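Local atomic coordinates of putative glutaryl-CoA dehydrogenase (Thermus thermophilus, PDB entry 2EBA), a protein that belongs to the acyl-CoA dehydrogenase family of flavoproteins, forms an assembly of four chains and carries bound flavin-adenine dinucleotide. Residues Pro13-Val18 / Leu304-Asp309; Ile78-Glu83 / Ala292-Gly297; Gln243-Ile248 / Ala316-Ala321; Leu320-Asn325 / Asp369-Val374. All coordinates share one frame; numbering follows the deposited sequence.

Interaction 1 (Pro13-Val18 / Leu304-Asp309)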
loop_
_atom_site.group_PDB
_atom_site.type_symbol
_atom_site.label_atom_id
_atom_site.label_comp_id
_atom_site.label_asym_id
_atom_site.label_seq_id
_atom_site.Cartn_x
_atom_site.Cartn_y
_atom_site.Cartn_z
ATOM N N PRO A 13 -31.143 -22.748 8.864
ATOM C CA PRO A 13 -31.188 -23.843 7.896
ATOM C C PRO A 13 -31.741 -23.344 6.555
ATOM O O PRO A 13 -31.285 -23.772 5.497
ATOM C CB PRO A 13 -32.129 -24.833 8.557
ATOM C CG PRO A 13 -31.837 -24.625 9.999
ATOM C CD PRO A 13 -31.799 -23.135 10.120
ATOM N N GLU A 14 -32.726 -22.448 6.616
ATOM C CA GLU A 14 -33.349 -21.882 5.414
ATOM C C GLU A 14 -32.323 -21.101 4.594
ATOM O O GLU A 14 -32.228 -21.257 3.381
ATOM C CB GLU A 14 -34.501 -20.940 5.798
ATOM C CG GLU A 14 -35.313 -20.414 4.599
ATOM C CD GLU A 14 -35.961 -19.038 4.846
ATOM O OE1 GLU A 14 -35.217 -18.027 4.921
ATOM O OE2 GLU A 14 -37.211 -18.968 4.962
ATOM N N GLU A 15 -31.563 -20.250 5.276
ATOM C CA GLU A 15 -30.542 -19.448 4.622
ATOM C C GLU A 15 -29.491 -20.346 3.993
ATOM O O GLU A 15 -29.036 -20.092 2.883
ATOM C CB GLU A 15 -29.893 -18.507 5.638
ATOM C CG GLU A 15 -30.903 -17.609 6.313
ATOM C CD GLU A 15 -30.324 -16.786 7.437
ATOM O OE1 GLU A 15 -29.471 -17.301 8.188
ATOM O OE2 GLU A 15 -30.739 -15.621 7.582
ATOM N N LYS A 16 -29.113 -21.406 4.700
ATOM C CA LYS A 16 -28.102 -22.308 4.181
ATOM C C LYS A 16 -28.572 -23.068 2.967
ATOM O O LYS A 16 -27.751 -23.417 2.100
ATOM C CB LYS A 16 -27.610 -23.259 5.281
ATOM C CG LYS A 16 -26.708 -22.545 6.279
ATOM C CD LYS A 16 -26.021 -23.473 7.259
ATOM C CE LYS A 16 -26.996 -24.052 8.251
ATOM N NZ LYS A 16 -26.264 -24.411 9.476
ATOM N N GLU A 17 -29.868 -23.329 2.843
ATOM C CA GLU A 17 -30.252 -24.030 1.642
ATOM C C GLU A 17 -30.502 -23.060 0.480
ATOM O O GLU A 17 -30.498 -23.517 -0.689
ATOM C CB GLU A 17 -31.451 -24.964 1.874
ATOM C CG GLU A 17 -31.215 -26.377 1.293
ATOM C CD GLU A 17 -31.687 -26.514 -0.161
ATOM O OE1 GLU A 17 -32.653 -25.813 -0.548
ATOM O OE2 GLU A 17 -31.117 -27.334 -0.918
ATOM N N VAL A 18 -30.706 -21.751 0.719
ATOM C CA VAL A 18 -30.883 -20.903 -0.463
ATOM C C VAL A 18 -29.472 -20.823 -1.067
ATOM O O VAL A 18 -29.318 -20.675 -2.287
ATOM C CB VAL A 18 -31.480 -19.470 -0.176
ATOM C CG1 VAL A 18 -32.637 -19.588 0.795
ATOM C CG2 VAL A 18 -30.426 -18.540 0.303
ATOM N N LEU A 304 -24.167 -6.989 9.055
ATOM C CA LEU A 304 -25.052 -6.033 8.433
ATOM C C LEU A 304 -26.394 -6.671 8.107
ATOM O O LEU A 304 -27.417 -6.011 8.155
ATOM C CB LEU A 304 -24.396 -5.514 7.151
ATOM C CG LEU A 304 -24.257 -3.998 7.010
ATOM C CD1 LEU A 304 -23.513 -3.423 8.206
ATOM C CD2 LEU A 304 -23.542 -3.677 5.724
ATOM N N ALA A 305 -26.379 -7.958 7.765
ATOM C CA ALA A 305 -27.605 -8.675 7.429
ATOM C C ALA A 305 -28.502 -8.769 8.647
ATOM O O ALA A 305 -29.711 -8.590 8.542
ATOM C CB ALA A 305 -27.288 -10.079 6.904
ATOM N N ARG A 306 -27.914 -9.049 9.803
ATOM C CA ARG A 306 -28.704 -9.147 11.022
ATOM C C ARG A 306 -29.220 -7.772 11.423
ATOM O O ARG A 306 -30.401 -7.620 11.714
ATOM C CB ARG A 306 -27.881 -9.771 12.156
ATOM C CG ARG A 306 -27.403 -11.199 11.860
ATOM C CD ARG A 306 -28.542 -12.151 11.471
ATOM N NE ARG A 306 -28.076 -13.528 11.287
ATOM C CZ ARG A 306 -28.670 -14.436 10.512
ATOM N NH1 ARG A 306 -29.766 -14.126 9.835
ATOM N NH2 ARG A 306 -28.161 -15.655 10.401
ATOM N N LEU A 307 -28.347 -6.772 11.426
ATOM C CA LEU A 307 -28.776 -5.422 11.770
ATOM C C LEU A 307 -29.931 -5.003 10.856
ATOM O O LEU A 307 -30.890 -4.367 11.290
ATOM C CB LEU A 307 -27.615 -4.430 11.615
ATOM C CG LEU A 307 -26.527 -4.396 12.685
ATOM C CD1 LEU A 307 -25.380 -3.505 12.218
ATOM C CD2 LEU A 307 -27.111 -3.884 13.989
ATOM N N LYS A 308 -29.837 -5.382 9.586
ATOM C CA LYS A 308 -30.847 -5.015 8.615
ATOM C C LYS A 308 -32.235 -5.553 8.955
ATOM O O LYS A 308 -33.216 -4.814 8.918
ATOM C CB LYS A 308 -30.428 -5.484 7.230
ATOM C CG LYS A 308 -31.278 -4.885 6.147
ATOM C CD LYS A 308 -30.904 -5.384 4.771
ATOM C CE LYS A 308 -31.882 -4.843 3.743
ATOM N NZ LYS A 308 -31.671 -5.424 2.397
ATOM N N ASP A 309 -32.318 -6.831 9.297
ATOM C CA ASP A 309 -33.599 -7.413 9.633
ATOM C C ASP A 309 -34.153 -6.928 10.960
ATOM O O ASP A 309 -35.362 -6.977 11.168
ATOM C CB ASP A 309 -33.520 -8.935 9.635
ATOM C CG ASP A 309 -33.411 -9.504 8.238
ATOM O OD1 ASP A 309 -34.039 -8.920 7.338
ATOM O OD2 ASP A 309 -32.712 -10.523 8.031
#

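Interaction 2 (Ile78-Glu83 / Ala292-Gly297)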
loop_
_atom_site.group_PDB
_atom_site.type_symbol
_atom_site.label_atom_id
_atom_site.label_comp_id
_atom_site.label_asym_id
_atom_site.label_seq_id
_atom_site.Cartn_x
_atom_site.Cartn_y
_atom_site.Cartn_z
ATOM N N ILE A 78 -27.711 -15.043 -1.973
ATOM C CA ILE A 78 -27.939 -15.342 -3.373
ATOM C C ILE A 78 -27.042 -14.410 -4.193
ATOM O O ILE A 78 -26.531 -14.784 -5.248
ATOM C CB ILE A 78 -29.431 -15.181 -3.803
ATOM C CG1 ILE A 78 -29.760 -13.722 -4.043
ATOM C CG2 ILE A 78 -30.358 -15.773 -2.771
ATOM C CD1 ILE A 78 -30.037 -13.453 -5.480
ATOM N N CYS A 79 -26.843 -13.197 -3.695
ATOM C CA CYS A 79 -25.983 -12.244 -4.384
ATOM C C CYS A 79 -24.574 -12.814 -4.441
ATOM O O CYS A 79 -23.887 -12.712 -5.459
ATOM C CB CYS A 79 -25.981 -10.907 -3.648
ATOM S SG CYS A 79 -27.453 -9.939 -3.960
ATOM N N TYR A 80 -24.168 -13.426 -3.335
ATOM C CA TYR A 80 -22.860 -14.055 -3.179
ATOM C C TYR A 80 -22.620 -15.063 -4.309
ATOM O O TYR A 80 -21.635 -14.993 -5.057
ATOM C CB TYR A 80 -22.816 -14.780 -1.821
ATOM C CG TYR A 80 -21.479 -15.377 -1.460
ATOM C CD1 TYR A 80 -20.534 -14.638 -0.740
ATOM C CD2 TYR A 80 -21.135 -16.662 -1.875
ATOM C CE1 TYR A 80 -19.278 -15.165 -0.442
ATOM C CE2 TYR A 80 -19.879 -17.199 -1.588
ATOM C CZ TYR A 80 -18.958 -16.441 -0.870
ATOM O OH TYR A 80 -17.720 -16.952 -0.564
ATOM N N GLU A 81 -23.542 -16.014 -4.412
ATOM C CA GLU A 81 -23.468 -17.054 -5.425
ATOM C C GLU A 81 -23.582 -16.489 -6.851
ATOM O O GLU A 81 -22.907 -16.957 -7.770
ATOM C CB GLU A 81 -24.554 -18.108 -5.163
ATOM C CG GLU A 81 -24.297 -18.967 -3.923
ATOM C CD GLU A 81 -22.924 -19.628 -3.942
ATOM O OE1 GLU A 81 -22.559 -20.216 -4.977
ATOM O OE2 GLU A 81 -22.212 -19.568 -2.922
ATOM N N LEU A 82 -24.429 -15.482 -7.034
ATOM C CA LEU A 82 -24.582 -14.866 -8.342
ATOM C C LEU A 82 -23.249 -14.253 -8.799
ATOM O O LEU A 82 -22.733 -14.595 -9.866
ATOM C CB LEU A 82 -25.663 -13.782 -8.284
ATOM C CG LEU A 82 -27.127 -14.214 -8.389
ATOM C CD1 LEU A 82 -28.015 -13.077 -7.956
ATOM C CD2 LEU A 82 -27.447 -14.616 -9.814
ATOM N N GLU A 83 -22.693 -13.365 -7.975
ATOM C CA GLU A 83 -21.444 -12.667 -8.277
ATOM C C GLU A 83 -20.285 -13.620 -8.452
ATOM O O GLU A 83 -19.391 -13.395 -9.263
ATOM C CB GLU A 83 -21.111 -11.686 -7.160
ATOM C CG GLU A 83 -20.066 -10.657 -7.539
ATOM C CD GLU A 83 -20.595 -9.244 -7.429
ATOM O OE1 GLU A 83 -21.412 -9.000 -6.510
ATOM O OE2 GLU A 83 -20.191 -8.386 -8.243
ATOM N N ALA A 292 -7.659 -13.635 4.196
ATOM C CA ALA A 292 -7.920 -12.704 5.285
ATOM C C ALA A 292 -9.042 -11.762 4.897
ATOM O O ALA A 292 -9.997 -11.572 5.641
ATOM C CB ALA A 292 -6.656 -11.907 5.622
ATOM N N TRP A 293 -8.934 -11.178 3.712
ATOM C CA TRP A 293 -9.954 -10.249 3.257
ATOM C C TRP A 293 -11.333 -10.893 3.172
ATOM O O TRP A 293 -12.325 -10.310 3.575
ATOM C CB TRP A 293 -9.566 -9.687 1.901
ATOM C CG TRP A 293 -8.435 -8.730 1.964
ATOM C CD1 TRP A 293 -8.051 -7.991 3.035
ATOM C CD2 TRP A 293 -7.584 -8.347 0.882
ATOM N NE1 TRP A 293 -7.011 -7.163 2.691
ATOM C CE2 TRP A 293 -6.703 -7.363 1.372
ATOM C CE3 TRP A 293 -7.483 -8.737 -0.458
ATOM C CZ2 TRP A 293 -5.726 -6.760 0.567
ATOM C CZ3 TRP A 293 -6.517 -8.141 -1.261
ATOM C CH2 TRP A 293 -5.649 -7.163 -0.744
ATOM N N HIS A 294 -11.381 -12.101 2.635
ATOM C CA HIS A 294 -12.636 -12.808 2.501
ATOM C C HIS A 294 -13.309 -13.040 3.840
ATOM O O HIS A 294 -14.511 -12.878 3.962
ATOM C CB HIS A 294 -12.415 -14.134 1.785
ATOM C CG HIS A 294 -13.679 -14.881 1.506
ATOM N ND1 HIS A 294 -14.247 -15.751 2.414
ATOM C CD2 HIS A 294 -14.494 -14.881 0.424
ATOM C CE1 HIS A 294 -15.354 -16.253 1.899
ATOM N NE2 HIS A 294 -15.529 -15.742 0.696
ATOM N N THR A 295 -12.527 -13.416 4.846
ATOM C CA THR A 295 -13.051 -13.666 6.183
ATOM C C THR A 295 -13.595 -12.373 6.782
ATOM O O THR A 295 -14.660 -12.365 7.390
ATOM C CB THR A 295 -11.940 -14.236 7.090
ATOM O OG1 THR A 295 -11.439 -15.449 6.508
ATOM C CG2 THR A 295 -12.462 -14.515 8.480
ATOM N N GLU A 296 -12.853 -11.284 6.608
ATOM C CA GLU A 296 -13.253 -9.981 7.111
ATOM C C GLU A 296 -14.538 -9.546 6.419
ATOM O O GLU A 296 -15.458 -9.041 7.046
ATOM C CB GLU A 296 -12.146 -8.961 6.840
ATOM C CG GLU A 296 -10.928 -9.150 7.719
ATOM C CD GLU A 296 -9.766 -8.263 7.325
ATOM O OE1 GLU A 296 -8.819 -8.148 8.131
ATOM O OE2 GLU A 296 -9.789 -7.697 6.214
ATOM N N GLY A 297 -14.597 -9.771 5.116
ATOM C CA GLY A 297 -15.768 -9.387 4.356
ATOM C C GLY A 297 -17.037 -10.113 4.733
ATOM O O GLY A 297 -18.073 -9.490 4.853
#

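Interaction 3 (Gln243-Ile248 / Ala316-Ala321)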
loop_
_atom_site.group_PDB
_atom_site.type_symbol
_atom_site.label_atom_id
_atom_site.label_comp_id
_atom_site.label_asym_id
_atom_site.label_seq_id
_atom_site.Cartn_x
_atom_site.Cartn_y
_atom_site.Cartn_z
ATOM N N GLN A 243 -29.927 -0.285 -0.062
ATOM C CA GLN A 243 -30.427 -1.655 -0.207
ATOM C C GLN A 243 -29.516 -2.404 -1.175
ATOM O O GLN A 243 -29.031 -3.498 -0.873
ATOM C CB GLN A 243 -31.845 -1.670 -0.784
ATOM C CG GLN A 243 -32.880 -1.015 0.064
ATOM C CD GLN A 243 -33.205 -1.833 1.262
ATOM O OE1 GLN A 243 -33.407 -3.039 1.155
ATOM N NE2 GLN A 243 -33.270 -1.189 2.422
ATOM N N ALA A 244 -29.305 -1.801 -2.344
ATOM C CA ALA A 244 -28.462 -2.389 -3.376
ATOM C C ALA A 244 -27.036 -2.609 -2.875
ATOM O O ALA A 244 -26.432 -3.659 -3.100
ATOM C CB ALA A 244 -28.457 -1.496 -4.619
ATOM N N ARG A 245 -26.493 -1.620 -2.188
ATOM C CA ARG A 245 -25.143 -1.751 -1.680
ATOM C C ARG A 245 -25.002 -2.940 -0.744
ATOM O O ARG A 245 -23.945 -3.561 -0.683
ATOM C CB ARG A 245 -24.731 -0.458 -0.977
ATOM C CG ARG A 245 -24.437 0.677 -1.942
ATOM C CD ARG A 245 -24.334 1.991 -1.219
ATOM N NE ARG A 245 -24.213 3.112 -2.146
ATOM C CZ ARG A 245 -24.509 4.373 -1.830
ATOM N NH1 ARG A 245 -24.951 4.673 -0.613
ATOM N NH2 ARG A 245 -24.351 5.335 -2.726
ATOM N N PHE A 246 -26.074 -3.263 -0.027
ATOM C CA PHE A 246 -26.058 -4.385 0.911
ATOM C C PHE A 246 -25.760 -5.714 0.210
ATOM O O PHE A 246 -24.901 -6.475 0.647
ATOM C CB PHE A 246 -27.403 -4.495 1.643
ATOM C CG PHE A 246 -27.577 -5.786 2.397
ATOM C CD1 PHE A 246 -26.967 -5.971 3.631
ATOM C CD2 PHE A 246 -28.323 -6.831 1.851
ATOM C CE1 PHE A 246 -27.094 -7.178 4.314
ATOM C CE2 PHE A 246 -28.456 -8.044 2.517
ATOM C CZ PHE A 246 -27.842 -8.221 3.752
ATOM N N GLY A 247 -26.498 -5.998 -0.857
ATOM C CA GLY A 247 -26.288 -7.232 -1.582
ATOM C C GLY A 247 -24.936 -7.251 -2.252
ATOM O O GLY A 247 -24.335 -8.304 -2.390
ATOM N N ILE A 248 -24.458 -6.090 -2.676
ATOM C CA ILE A 248 -23.166 -6.005 -3.330
ATOM C C ILE A 248 -22.032 -6.333 -2.356
ATOM O O ILE A 248 -21.043 -6.945 -2.736
ATOM C CB ILE A 248 -22.949 -4.610 -3.927
ATOM C CG1 ILE A 248 -23.914 -4.411 -5.103
ATOM C CG2 ILE A 248 -21.477 -4.436 -4.337
ATOM C CD1 ILE A 248 -23.929 -3.026 -5.645
ATOM N N ALA A 316 -24.448 4.584 6.627
ATOM C CA ALA A 316 -23.015 4.695 6.827
ATOM C C ALA A 316 -22.429 3.324 7.027
ATOM O O ALA A 316 -21.353 3.043 6.542
ATOM C CB ALA A 316 -22.716 5.570 8.030
ATOM N N GLN A 317 -23.138 2.471 7.758
ATOM C CA GLN A 317 -22.664 1.113 8.008
ATOM C C GLN A 317 -22.565 0.362 6.681
ATOM O O GLN A 317 -21.594 -0.347 6.430
ATOM C CB GLN A 317 -23.620 0.367 8.957
ATOM C CG GLN A 317 -23.734 0.979 10.337
ATOM C CD GLN A 317 -24.650 0.191 11.264
ATOM O OE1 GLN A 317 -25.804 -0.097 10.927
ATOM N NE2 GLN A 317 -24.141 -0.151 12.447
ATOM N N VAL A 318 -23.583 0.519 5.842
ATOM C CA VAL A 318 -23.610 -0.118 4.537
ATOM C C VAL A 318 -22.479 0.419 3.673
ATOM O O VAL A 318 -21.817 -0.335 2.979
ATOM C CB VAL A 318 -24.958 0.112 3.827
ATOM C CG1 VAL A 318 -24.886 -0.388 2.388
ATOM C CG2 VAL A 318 -26.050 -0.626 4.571
ATOM N N SER A 319 -22.250 1.721 3.719
ATOM C CA SER A 319 -21.164 2.303 2.941
ATOM C C SER A 319 -19.820 1.652 3.299
ATOM O O SER A 319 -18.990 1.391 2.421
ATOM C CB SER A 319 -21.072 3.814 3.189
ATOM O OG SER A 319 -21.890 4.543 2.300
ATOM N N LEU A 320 -19.606 1.396 4.591
ATOM C CA LEU A 320 -18.368 0.789 5.056
ATOM C C LEU A 320 -18.170 -0.572 4.410
ATOM O O LEU A 320 -17.109 -0.847 3.846
ATOM C CB LEU A 320 -18.371 0.643 6.579
ATOM C CG LEU A 320 -17.177 -0.126 7.146
ATOM C CD1 LEU A 320 -15.903 0.609 6.799
ATOM C CD2 LEU A 320 -17.288 -0.243 8.646
ATOM N N ALA A 321 -19.198 -1.414 4.475
ATOM C CA ALA A 321 -19.146 -2.759 3.910
ATOM C C ALA A 321 -18.973 -2.800 2.385
ATOM O O ALA A 321 -18.235 -3.630 1.869
ATOM C CB ALA A 321 -20.394 -3.538 4.311
#

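Interaction 4 (Leu320-Asn325 / Asp369-Val374)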
loop_
_atom_site.group_PDB
_atom_site.type_symbol
_atom_site.label_atom_id
_atom_site.label_comp_id
_atom_site.label_asym_id
_atom_site.label_seq_id
_atom_site.Cartn_x
_atom_site.Cartn_y
_atom_site.Cartn_z
ATOM N N LEU A 320 -19.606 1.396 4.591
ATOM C CA LEU A 320 -18.368 0.789 5.056
ATOM C C LEU A 320 -18.170 -0.572 4.410
ATOM O O LEU A 320 -17.109 -0.847 3.846
ATOM C CB LEU A 320 -18.371 0.643 6.579
ATOM C CG LEU A 320 -17.177 -0.126 7.146
ATOM C CD1 LEU A 320 -15.903 0.609 6.799
ATOM C CD2 LEU A 320 -17.288 -0.243 8.646
ATOM N N ALA A 321 -19.198 -1.414 4.475
ATOM C CA ALA A 321 -19.146 -2.759 3.910
ATOM C C ALA A 321 -18.973 -2.800 2.385
ATOM O O ALA A 321 -18.235 -3.630 1.869
ATOM C CB ALA A 321 -20.394 -3.538 4.311
ATOM N N LYS A 322 -19.657 -1.925 1.665
ATOM C CA LYS A 322 -19.533 -1.902 0.212
ATOM C C LYS A 322 -18.113 -1.479 -0.171
ATOM O O LYS A 322 -17.444 -2.129 -0.973
ATOM C CB LYS A 322 -20.564 -0.937 -0.381
ATOM C CG LYS A 322 -20.777 -1.078 -1.868
ATOM C CD LYS A 322 -19.781 -0.266 -2.669
ATOM C CE LYS A 322 -20.158 -0.285 -4.143
ATOM N NZ LYS A 322 -19.281 0.600 -4.966
ATOM N N ARG A 323 -17.664 -0.388 0.436
ATOM C CA ARG A 323 -16.340 0.172 0.193
ATOM C C ARG A 323 -15.251 -0.846 0.451
ATOM O O ARG A 323 -14.436 -1.123 -0.428
ATOM C CB ARG A 323 -16.127 1.380 1.103
ATOM C CG ARG A 323 -14.809 2.115 0.920
ATOM C CD ARG A 323 -14.190 2.365 2.279
ATOM N NE ARG A 323 -13.241 3.463 2.284
ATOM C CZ ARG A 323 -12.265 3.584 3.170
ATOM N NH1 ARG A 323 -12.103 2.669 4.118
ATOM N NH2 ARG A 323 -11.461 4.633 3.118
ATOM N N GLN A 324 -15.244 -1.414 1.655
ATOM C CA GLN A 324 -14.229 -2.403 2.023
ATOM C C GLN A 324 -14.248 -3.683 1.189
ATOM O O GLN A 324 -13.227 -4.093 0.641
ATOM C CB GLN A 324 -14.353 -2.794 3.498
ATOM C CG GLN A 324 -14.071 -1.685 4.486
ATOM C CD GLN A 324 -12.730 -1.021 4.268
ATOM O OE1 GLN A 324 -12.644 0.011 3.612
ATOM N NE2 GLN A 324 -11.673 -1.617 4.810
ATOM N N ASN A 325 -15.409 -4.318 1.088
ATOM C CA ASN A 325 -15.503 -5.568 0.351
ATOM C C ASN A 325 -15.196 -5.488 -1.137
ATOM O O ASN A 325 -14.508 -6.349 -1.680
ATOM C CB ASN A 325 -16.885 -6.210 0.565
ATOM C CG ASN A 325 -17.107 -6.649 2.006
ATOM O OD1 ASN A 325 -18.128 -7.261 2.333
ATOM N ND2 ASN A 325 -16.151 -6.340 2.872
ATOM N N ASP A 369 -14.281 6.552 -3.178
ATOM C CA ASP A 369 -14.160 7.844 -2.530
ATOM C C ASP A 369 -15.443 8.445 -1.946
ATOM O O ASP A 369 -15.384 9.106 -0.910
ATOM C CB ASP A 369 -13.494 8.842 -3.481
ATOM C CG ASP A 369 -12.030 8.520 -3.718
ATOM O OD1 ASP A 369 -11.373 8.044 -2.776
ATOM O OD2 ASP A 369 -11.522 8.749 -4.832
ATOM N N VAL A 370 -16.598 8.250 -2.572
ATOM C CA VAL A 370 -17.793 8.824 -1.964
ATOM C C VAL A 370 -18.081 8.131 -0.627
ATOM O O VAL A 370 -18.495 8.769 0.340
ATOM C CB VAL A 370 -19.060 8.717 -2.868
ATOM C CG1 VAL A 370 -18.759 9.249 -4.252
ATOM C CG2 VAL A 370 -19.568 7.300 -2.913
ATOM N N HIS A 371 -17.850 6.825 -0.565
ATOM C CA HIS A 371 -18.110 6.093 0.663
ATOM C C HIS A 371 -17.150 6.558 1.743
ATOM O O HIS A 371 -17.516 6.657 2.913
ATOM C CB HIS A 371 -17.985 4.596 0.410
ATOM C CG HIS A 371 -19.043 4.060 -0.500
ATOM N ND1 HIS A 371 -20.387 4.130 -0.197
ATOM C CD2 HIS A 371 -18.963 3.466 -1.715
ATOM C CE1 HIS A 371 -21.087 3.603 -1.186
ATOM N NE2 HIS A 371 -20.248 3.196 -2.119
ATOM N N THR A 372 -15.915 6.841 1.338
ATOM C CA THR A 372 -14.910 7.342 2.259
ATOM C C THR A 372 -15.447 8.636 2.867
ATOM O O THR A 372 -15.328 8.865 4.077
ATOM C CB THR A 372 -13.571 7.639 1.537
ATOM O OG1 THR A 372 -12.972 6.412 1.120
ATOM C CG2 THR A 372 -12.603 8.353 2.460
ATOM N N LEU A 373 -16.042 9.476 2.018
ATOM C CA LEU A 373 -16.602 10.747 2.466
ATOM C C LEU A 373 -17.839 10.523 3.326
ATOM O O LEU A 373 -18.105 11.282 4.255
ATOM C CB LEU A 373 -16.949 11.651 1.272
ATOM C CG LEU A 373 -15.889 12.563 0.637
ATOM C CD1 LEU A 373 -14.986 13.138 1.713
ATOM C CD2 LEU A 373 -15.060 11.806 -0.355
ATOM N N VAL A 374 -18.603 9.489 3.014
ATOM C CA VAL A 374 -19.775 9.196 3.814
ATOM C C VAL A 374 -19.263 8.943 5.227
ATOM O O VAL A 374 -19.678 9.597 6.173
ATOM C CB VAL A 374 -20.513 7.948 3.294
ATOM C CG1 VAL A 374 -21.425 7.392 4.381
ATOM C CG2 VAL A 374 -21.315 8.308 2.046
#

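Interaction 1 (Pro13-Val18 / Leu304-Asp309)
Glu15 and Arg306 form a two-pronged salt bridge between the first turns of helix 13-29 and the last turns of helix 281-309. The contact joins the N-terminal helical part of this acyl-CoA dehydrogenase fold to its C-terminal helical part. The backbones stay well apart, with 11.5 Å between Glu15 CA and Ala305 CA, the nearest pair. Two long side chains span the gap and meet from opposite directions.

The guanidinium grips the carboxylate end-on, one nitrogen to each oxygen. Arg306 NH1 donates to Glu15 OE2 at 2.9 Å, and Arg306 NH2 donates to Glu15 OE1 at 3.1 Å. The second bond is the straighter, with an N-H...O angle of 163°. Both oxygens use their syn lone pairs. The two planes are only 14° apart, nearly coplanar, which suits a two-pronged pairing. Glu15 runs out extended beyond CG, while Arg306 bends at chi2 (-54°) and then stretches toward the acid.

Other partners fix both ends. Ser71 OG bonds to Glu15 OE2, Thr12 N to Glu15 OE1, and Leu10 O accepts from Arg306 NH2. The chain just before helix 13-29 is therefore tied into the same network. Asp309 OD2 lies 5.5 Å from Glu15 OE2, a like charge near the bridge.

Glu15 is buried, yet each carboxylate oxygen takes a bond from Arg306 and a second one from a neighbour. Such a network would favour the ionised acid and hold the carboxylate against rotation.

Interaction 2 (Ile78-Glu83 / Ala292-Gly297)
Tyr80 and His294 meet through one buried hydrogen bond. It links helix 72-85 of the N-terminal helical domain to helix 281-309 of the C-terminal helical domain, two parts of the acyl-CoA dehydrogenase fold. His294 NE2 donates to Tyr80 OH at 2.8 Å. The phenol oxygen lies almost in the imidazole plane, 5° out of it. NE2 in turn sits at the edge of the Tyr80 ring, near its plane. The two side chains cross at about a right angle. The contact is thus edge to edge through polar atoms, and the rings do not stack.

Both residues reach across in the same way. Each has CG anti to its own backbone N, with chi1 at -175° in both cases. The helices themselves are far apart here, since the nearest CA atoms, those of Tyr80 and Gly297, are 11.4 Å from each other. The two side chains bridge that span.

Further out, Glu257 OE2 of helix 235-269 is hydrogen-bonded to Tyr80 OH. Tyr80 OH therefore has a polar partner on each of two other helices. Met253 of the same helix packs on both Tyr80 and His294, and Leu256 packs on His294. Arg23 of helix 13-29 also touches Tyr80 and pairs with Glu81 OE2. Nearby, Glu296 of 292-297 forms salt bridges with Lys328 of its own chain and Lys328 of the second subunit, so this helix also faces the subunit boundary.

Within the hydrogen-bonded pair, the next approach is His294 CE1 to Tyr80 OH, at 3.5 Å.

Interaction 3 (Gln243-Ile248 / Ala316-Ala321)
Val318 packs against Arg245 where helix 235-269 meets helix 315-340, two long helices of the C-terminal helical domain of the acyl-CoA dehydrogenase fold. The short segments run roughly the same way, with 35° between their directions and 8.9 Å between their axes. The nearest CA atoms belong to Phe246 and Val318, 6.1 Å apart.

The apolar part is small and close. Val318 CG1 presses on Arg245 CB at 3.4 Å and also reaches Phe246 N at 3.9 Å. With CG1 anti to the backbone N (chi1 172°), this one methyl does the touching. The Phe246 ring leads away, toward Ala305 and Lys308 of helix 281-309, and meets Trp250 edge-to-face.

The polar groups look outward to other partners. Arg245 NE bonds to Glu365 O, and its extended chain passes His371 of helix 368-380. Its side chain comes to about 8 Å from a bound FAD. Gln317 bonds through NE2 to Phe4 O of the second subunit, so this helix also faces a neighbouring copy.

Ser319 OG bonds to His371 ND1 and lies 4.2 Å from Arg245 NH1, too far for a hydrogen bond between them.

Interaction 4 (Leu320-Asn325 / Asp369-Val374)
Arg323 and Thr372 hold together helices 315-340 and 368-380 of the C-terminal helical domain, beside the FAD pocket. Asp369, on the same helix as Thr372, touches the flavin-adenine dinucleotide. The guanidinium grips one oxygen side-on. Arg323 NE gives a hydrogen bond to Thr372 OG1 at 3.2 Å, and Arg323 NH2 gives another at 3.1 Å. Their N-H...O angles are 144° and 148°, so the fork is somewhat bent. OG1 lies near the guanidinium plane, at its edge, and also bonds to His368 O. Arg323 CG lies anti to the backbone N and the chain bends at chi2, which carries the guanidinium to Thr372.

The third nitrogen faces the other way. Arg323 NH1 bonds to Gln324 OE1, which it meets from above the amide plane, and forms a salt bridge with Glu289 of the second subunit. With all three nitrogens engaged, the group has little freedom to turn.

The rest is packing around His371. Arg323 CB meets His371 CB at 3.8 Å. The Lys322 chain crosses the His371 side chain at about a right angle, with CD 3.5 Å from His371 NE2. His371 NE2 bonds to Glu365 O, and ND1 is also engaged. Lys322 NZ goes on to the carbonyls of Val361, Tyr364 and Gly366.

Segments 320-325 and 369-374 run in roughly opposite directions, at 140°, with axes 9.3 Å apart. Helices 235-269 and 281-309 touch 320-325, while Lys286 of a third subunit pairs with Asp369 of 369-374.

How the interactions relate
From the N terminus, helix 13-29 is closed onto helix 281-309 by interaction 1, a loop of 285 intervening residues. Interaction 2 nests inside that loop and ties helix 72-85 to the same helix 281-309. Interaction 3 joins helix 235-269 to helix 315-340. Along the chain it crosses both earlier contacts. Interaction 4 follows interactions 1 and 2 in series and begins where interaction 3 ends, the two sharing Leu320 and Ala321. Their centres are 8 Å apart. The first two contacts bind the N-terminal helices to the C-terminal bundle, and the last two connect helices within that bundle. All four touch the second subunit.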